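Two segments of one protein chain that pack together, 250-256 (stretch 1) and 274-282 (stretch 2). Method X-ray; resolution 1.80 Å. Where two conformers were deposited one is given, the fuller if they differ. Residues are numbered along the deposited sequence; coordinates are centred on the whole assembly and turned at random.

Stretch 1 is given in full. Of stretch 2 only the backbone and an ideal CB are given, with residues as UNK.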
ATOM      1  N   THR A 250       1.075  -4.535  10.168  1.00 14.20           N
ATOM      2  CA  THR A 250       2.141  -3.641   9.781  1.00 13.70           C
ATOM      3  C   THR A 250       1.533  -2.523   8.949  1.00 15.27           C
ATOM      4  O   THR A 250       0.805  -2.809   7.987  1.00 14.47           O
ATOM      5  CB  THR A 250       3.237  -4.373   8.959  1.00 15.13           C
ATOM      6  OG1 THR A 250       3.843  -5.348   9.777  1.00 15.67           O
ATOM      7  CG2 THR A 250       4.351  -3.434   8.543  1.00 13.57           C
ATOM      8  N   ASP A 251       1.802  -1.266   9.303  1.00 14.42           N
ATOM      9  CA  ASP A 251       1.278  -0.147   8.472  1.00 15.35           C
ATOM     10  C   ASP A 251       2.304   0.957   8.408  1.00 13.54           C
ATOM     11  O   ASP A 251       3.237   0.972   9.194  1.00 12.38           O
ATOM     12  CB  ASP A 251      -0.074   0.368   8.987  1.00 17.69           C
ATOM     13  CG  ASP A 251      -0.979   1.023   7.839  1.00 22.47           C
ATOM     14  OD1 ASP A 251      -0.474   1.367   6.738  1.00 26.43           O
ATOM     15  OD2 ASP A 251      -2.228   1.105   8.008  1.00 24.75           O
ATOM     16  N   SER A 252       2.145   1.891   7.472  1.00 11.70           N
ATOM     17  CA  SER A 252       3.125   2.952   7.306  1.00 11.33           C
ATOM     18  C   SER A 252       2.776   4.249   7.992  1.00 12.35           C
ATOM     19  O   SER A 252       3.618   5.138   8.060  1.00 11.72           O
ATOM     20  CB  SER A 252       3.354   3.237   5.805  1.00 13.17           C
ATOM     21  OG  SER A 252       2.211   3.834   5.219  1.00 11.84           O
ATOM     22  N   TRP A 253       1.524   4.407   8.421  1.00 10.97           N
ATOM     23  CA  TRP A 253       1.039   5.702   8.946  1.00 11.89           C
ATOM     24  C   TRP A 253      -0.282   5.482   9.632  1.00 12.24           C
ATOM     25  O   TRP A 253      -1.047   4.588   9.245  1.00 13.87           O
ATOM     26  CB  TRP A 253       0.856   6.673   7.795  1.00 10.99           C
ATOM     27  CG  TRP A 253       0.522   8.072   8.158  1.00 10.93           C
ATOM     28  CD1 TRP A 253       1.409   9.078   8.396  1.00 13.44           C
ATOM     29  CD2 TRP A 253      -0.782   8.648   8.271  1.00 11.10           C
ATOM     30  NE1 TRP A 253       0.740  10.254   8.665  1.00 15.23           N
ATOM     31  CE2 TRP A 253      -0.613  10.014   8.577  1.00 12.31           C
ATOM     32  CE3 TRP A 253      -2.080   8.143   8.144  1.00 11.83           C
ATOM     33  CZ2 TRP A 253      -1.702  10.876   8.789  1.00 10.72           C
ATOM     34  CZ3 TRP A 253      -3.161   9.021   8.286  1.00 11.88           C
ATOM     35  CH2 TRP A 253      -2.967  10.352   8.634  1.00 10.49           C
ATOM     36  N   TYR A 254      -0.525   6.262  10.689  1.00 12.21           N
ATOM     37  CA  TYR A 254      -1.810   6.215  11.370  0.50 12.42           C
ATOM     38  C   TYR A 254      -2.114   7.610  11.888  1.00 11.96           C
ATOM     39  O   TYR A 254      -1.198   8.371  12.340  1.00 12.36           O
ATOM     40  CB  TYR A 254      -1.889   5.133  12.484  0.50 12.63           C
ATOM     41  CG  TYR A 254      -0.878   5.270  13.603  0.50 12.81           C
ATOM     42  CD1 TYR A 254       0.475   5.019  13.390  0.50 15.06           C
ATOM     43  CD2 TYR A 254      -1.277   5.649  14.883  0.50 15.32           C
ATOM     44  CE1 TYR A 254       1.400   5.132  14.428  0.50 15.24           C
ATOM     45  CE2 TYR A 254      -0.364   5.767  15.912  0.50 13.79           C
ATOM     46  CZ  TYR A 254       0.968   5.513  15.678  0.50 14.71           C
ATOM     47  OH  TYR A 254       1.875   5.656  16.698  0.50 17.52           O
ATOM     48  N   TRP A 255      -3.392   7.957  11.770  1.00 10.97           N
ATOM     49  CA  TRP A 255      -3.837   9.338  11.992  1.00 12.39           C
ATOM     50  C   TRP A 255      -3.481   9.852  13.383  1.00 12.92           C
ATOM     51  O   TRP A 255      -3.209  11.038  13.547  1.00 12.30           O
ATOM     52  CB  TRP A 255      -5.350   9.445  11.717  1.00 10.97           C
ATOM     53  CG  TRP A 255      -6.200   8.749  12.727  1.00 12.72           C
ATOM     54  CD1 TRP A 255      -6.651   7.445  12.716  1.00 12.80           C
ATOM     55  CD2 TRP A 255      -6.694   9.340  13.907  1.00 12.33           C
ATOM     56  NE1 TRP A 255      -7.409   7.206  13.837  1.00 12.89           N
ATOM     57  CE2 TRP A 255      -7.434   8.349  14.600  1.00 14.46           C
ATOM     58  CE3 TRP A 255      -6.567  10.619  14.471  1.00 14.83           C
ATOM     59  CZ2 TRP A 255      -8.060   8.606  15.828  1.00 14.02           C
ATOM     60  CZ3 TRP A 255      -7.163  10.857  15.718  1.00 15.72           C
ATOM     61  CH2 TRP A 255      -7.918   9.865  16.363  1.00 13.19           C
ATOM     62  N   ASN A 256      -3.489   8.967  14.369  1.00 12.82           N
ATOM     63  CA  ASN A 256      -3.302   9.390  15.760  1.00 15.02           C
ATOM     64  C   ASN A 256      -1.862   9.230  16.258  1.00 15.66           C
ATOM     65  O   ASN A 256      -1.618   9.291  17.448  1.00 16.01           O
ATOM     66  CB  ASN A 256      -4.233   8.609  16.692  1.00 16.61           C
ATOM     67  CG  ASN A 256      -4.503   9.350  18.009  1.00 19.96           C
ATOM     68  OD1 ASN A 256      -4.401  10.579  18.068  1.00 25.23           O
ATOM     69  ND2 ASN A 256      -4.869   8.598  19.079  1.00 21.09           N
ATOM     70  N   UNK A 274     -14.307  10.856   7.251  1.00 13.63           N
ATOM     71  CA  UNK A 274     -13.701   9.631   7.743  1.00 15.17           C
ATOM     72  C   UNK A 274     -12.263   9.966   8.072  1.00 13.03           C
ATOM     73  O   UNK A 274     -11.714  10.949   7.533  1.00 12.72           O
ATOM     74  CB  UNK A 274     -13.801   8.490   6.728  1.00 15.17           C
ATOM     75  N   UNK A 275     -11.630   9.165   8.922  1.00 13.12           N
ATOM     76  CA  UNK A 275     -10.197   9.303   9.155  0.50 12.37           C
ATOM     77  C   UNK A 275      -9.516   8.753   7.919  1.00 12.59           C
ATOM     78  O   UNK A 275      -9.989   7.776   7.352  1.00 13.55           O
ATOM     79  CB  UNK A 275      -9.743   8.580  10.424  0.50 12.37           C
ATOM     80  N   UNK A 276      -8.390   9.345   7.518  1.00 10.55           N
ATOM     81  CA  UNK A 276      -7.697   8.821   6.348  1.00 10.71           C
ATOM     82  C   UNK A 276      -6.921   7.550   6.663  1.00 10.27           C
ATOM     83  O   UNK A 276      -6.390   7.363   7.756  1.00  9.77           O
ATOM     84  CB  UNK A 276      -6.748   9.880   5.782  1.00 10.71           C
ATOM     85  N   UNK A 277      -6.820   6.685   5.667  1.00  9.10           N
ATOM     86  CA  UNK A 277      -5.913   5.555   5.710  1.00  9.36           C
ATOM     87  C   UNK A 277      -4.485   6.008   5.389  1.00  8.89           C
ATOM     88  O   UNK A 277      -4.250   7.135   4.907  1.00 10.56           O
ATOM     89  CB  UNK A 277      -6.368   4.468   4.733  1.00  9.36           C
ATOM     90  N   UNK A 278      -3.541   5.112   5.606  1.00  9.50           N
ATOM     91  CA  UNK A 278      -2.150   5.370   5.247  1.00 10.33           C
ATOM     92  C   UNK A 278      -1.962   5.624   3.707  1.00 10.88           C
ATOM     93  O   UNK A 278      -1.064   6.364   3.309  1.00 10.58           O
ATOM     94  CB  UNK A 278      -1.293   4.184   5.693  1.00 10.33           C
ATOM     95  N   UNK A 279      -2.830   5.048   2.871  1.00  9.26           N
ATOM     96  CA  UNK A 279      -2.760   5.293   1.433  1.00 10.29           C
ATOM     97  C   UNK A 279      -3.168   6.701   1.069  1.00  9.95           C
ATOM     98  O   UNK A 279      -2.557   7.332   0.231  1.00 10.87           O
ATOM     99  CB  UNK A 279      -3.644   4.295   0.683  1.00 10.29           C
ATOM    100  N   UNK A 280      -4.256   7.185   1.669  1.00 11.53           N
ATOM    101  CA  UNK A 280      -4.745   8.519   1.416  1.00 11.42           C
ATOM    102  C   UNK A 280      -3.740   9.586   1.877  1.00 11.53           C
ATOM    103  O   UNK A 280      -3.457  10.546   1.141  1.00 11.13           O
ATOM    104  CB  UNK A 280      -6.092   8.718   2.114  1.00 11.42           C
ATOM    105  N   UNK A 281      -3.144   9.370   3.048  1.00 11.03           N
ATOM    106  CA  UNK A 281      -1.992  10.180   3.517  1.00 10.79           C
ATOM    107  C   UNK A 281      -0.812  10.163   2.560  1.00  9.61           C
ATOM    108  O   UNK A 281      -0.267  11.215   2.158  1.00 10.28           O
ATOM    109  CB  UNK A 281      -1.523   9.679   4.884  1.00 10.79           C
ATOM    110  N   UNK A 282      -0.400   8.960   2.171  1.00  9.68           N
ATOM    111  CA  UNK A 282       0.718   8.785   1.216  1.00  9.67           C
ATOM    112  C   UNK A 282       0.449   9.420  -0.156  1.00  9.77           C
ATOM    113  O   UNK A 282       1.362   9.998  -0.755  1.00  9.85           O
ATOM    114  CB  UNK A 282       1.006   7.294   1.028  1.00  9.67           C
TER

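Position 274 lies beyond the reach of stretch 1. Its ideal CB has nothing of that stretch within 5.5 Å, so almost any side chain would fit. The deposited residue is Lys274, which makes no contact here.

Position 275 is different. Its backbone is extended, with phi/psi of -74/145, and CA-to-CB points toward stretch 1. The ideal CB stands 4.0 Å from Trp255 CD1. A broad indole face is on offer, so a long apolar chain would suit, and an aromatic ring or a flexible polar chain is conceivable. The residue is selenomethionine, Met275. Its chain folds over the Trp255 face with chi1 and chi2 both m. SE lies 3.4 Å from Trp255 CD2 and sits over the five-membered ring, 3.7 Å from its centroid. Met275 CE lies 3.4 Å from the centroid of the six-membered ring of Trp255, close to the ring normal, in a CH-pi contact. One side chain thus covers both rings. Two conformers were deposited for this residue, and one is described.

At position 276 the CB points sideways, 4.5 Å from Trp253 CZ3. Phi is -77°, which a proline tolerates, and small or medium apolar side chains would also suit the end of the indole. The residue is Pro276. Its CG packs 3.7 Å from Trp253 CH2. The backbone also takes part: Pro276 O lies at the edge of the Trp253 ring, and water 3 links it to Trp255 N, donating to Pro276 O at 2.8 Å and accepting from Trp255 N at 2.9 Å.

Position 277 points away from stretch 1. It comes just before a helix, with phi/psi of -79/170, so Ser, Thr, Asp or Asn would suit as a cap. Ser277 fills it. Ser277 OG accepts from the backbone N of position 280 at 3.3 Å and, weakly, from the backbone N of position 279 at 3.1 Å.

Position 278 opens the helix. CB points sideways but is tightly placed, 3.1 Å from Asp251 OD1 and 3.6 Å from both Ser252 OG and Trp253 O. Room is short and a carboxylate is near, so a small donor, Ser, fits best; Ala or Gly would fit without using the acceptor. The residue is Ser278, with chi1 p. Its OG donates to Asp251 OD1 at 2.6 Å. Water 2 donates to Ser278 OG at 2.9 Å and also bonds Ser252 OG at 2.7 Å. Water 1 joins Ser278 N to Asp251 OD2, at 3.1 and 2.7 Å.

Position 279 points away, and stretch 1 sets no demand. It is Leu279.

Position 280 points sideways and is equally free. It is Gln280, whose OE1 accepts from Ser277 N at 2.9 Å, answering the cap.

Position 281 points toward stretch 1. Its CB is already 3.6 Å from Trp253 CD2, so a small residue is favoured. Ala281 places its methyl over the six-membered ring of Trp253, with CB 3.5 Å from the centroid.

Position 282 points sideways, without close neighbours in stretch 1. Many residues would do; it is Ala282.

Stretch 2 274-282: KMPSSLQAA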
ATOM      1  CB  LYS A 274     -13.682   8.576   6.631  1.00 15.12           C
ATOM      2  CG  LYS A 274     -15.055   8.103   6.259  1.00 20.11           C
ATOM      3  CD  LYS A 274     -14.953   7.032   5.232  1.00 26.45           C
ATOM      4  CE  LYS A 274     -16.183   6.170   5.287  1.00 32.42           C
ATOM      5  NZ  LYS A 274     -17.326   6.947   4.782  1.00 33.99           N
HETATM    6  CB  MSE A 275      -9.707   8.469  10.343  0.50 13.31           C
HETATM    7  CG  MSE A 275     -10.015   9.009  11.672  0.50 13.37           C
HETATM    8 SE   MSE A 275      -9.129  10.666  12.007  0.38 12.48          SE
HETATM    9  CE  MSE A 275     -10.049  11.046  13.702  0.50  9.25           C
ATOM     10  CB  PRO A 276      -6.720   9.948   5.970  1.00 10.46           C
ATOM     11  CG  PRO A 276      -6.436  10.624   7.303  1.00  9.01           C
ATOM     12  CD  PRO A 276      -7.763  10.583   8.022  1.00 11.20           C
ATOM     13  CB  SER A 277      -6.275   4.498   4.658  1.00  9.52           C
ATOM     14  OG  SER A 277      -5.944   4.933   3.322  1.00  9.84           O
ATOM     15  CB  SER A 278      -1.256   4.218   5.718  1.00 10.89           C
ATOM     16  OG  SER A 278      -1.616   2.993   5.084  1.00 10.39           O
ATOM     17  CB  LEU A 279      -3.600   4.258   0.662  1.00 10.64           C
ATOM     18  CG  LEU A 279      -3.324   2.799   0.955  1.00 11.29           C
ATOM     19  CD1 LEU A 279      -4.199   1.944   0.060  1.00  9.81           C
ATOM     20  CD2 LEU A 279      -1.826   2.424   0.775  1.00 10.02           C
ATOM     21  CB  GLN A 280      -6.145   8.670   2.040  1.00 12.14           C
ATOM     22  CG  GLN A 280      -7.187   7.848   1.241  1.00 12.32           C
ATOM     23  CD  GLN A 280      -8.327   7.244   2.027  1.00 12.77           C
ATOM     24  OE1 GLN A 280      -8.357   7.254   3.271  1.00 11.53           O
ATOM     25  NE2 GLN A 280      -9.308   6.700   1.286  1.00 10.24           N
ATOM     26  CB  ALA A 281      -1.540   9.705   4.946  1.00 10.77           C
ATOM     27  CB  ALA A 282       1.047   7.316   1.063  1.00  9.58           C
TER
HETATM   28  O   HOH W   1      -4.412   2.588   7.260  1.00  6.49           O
HETATM   29  O   HOH W   2       0.786   2.209   3.677  1.00 20.56           O
HETATM   30  O   HOH W   3      -5.034   6.302   9.976  1.00 10.43           O
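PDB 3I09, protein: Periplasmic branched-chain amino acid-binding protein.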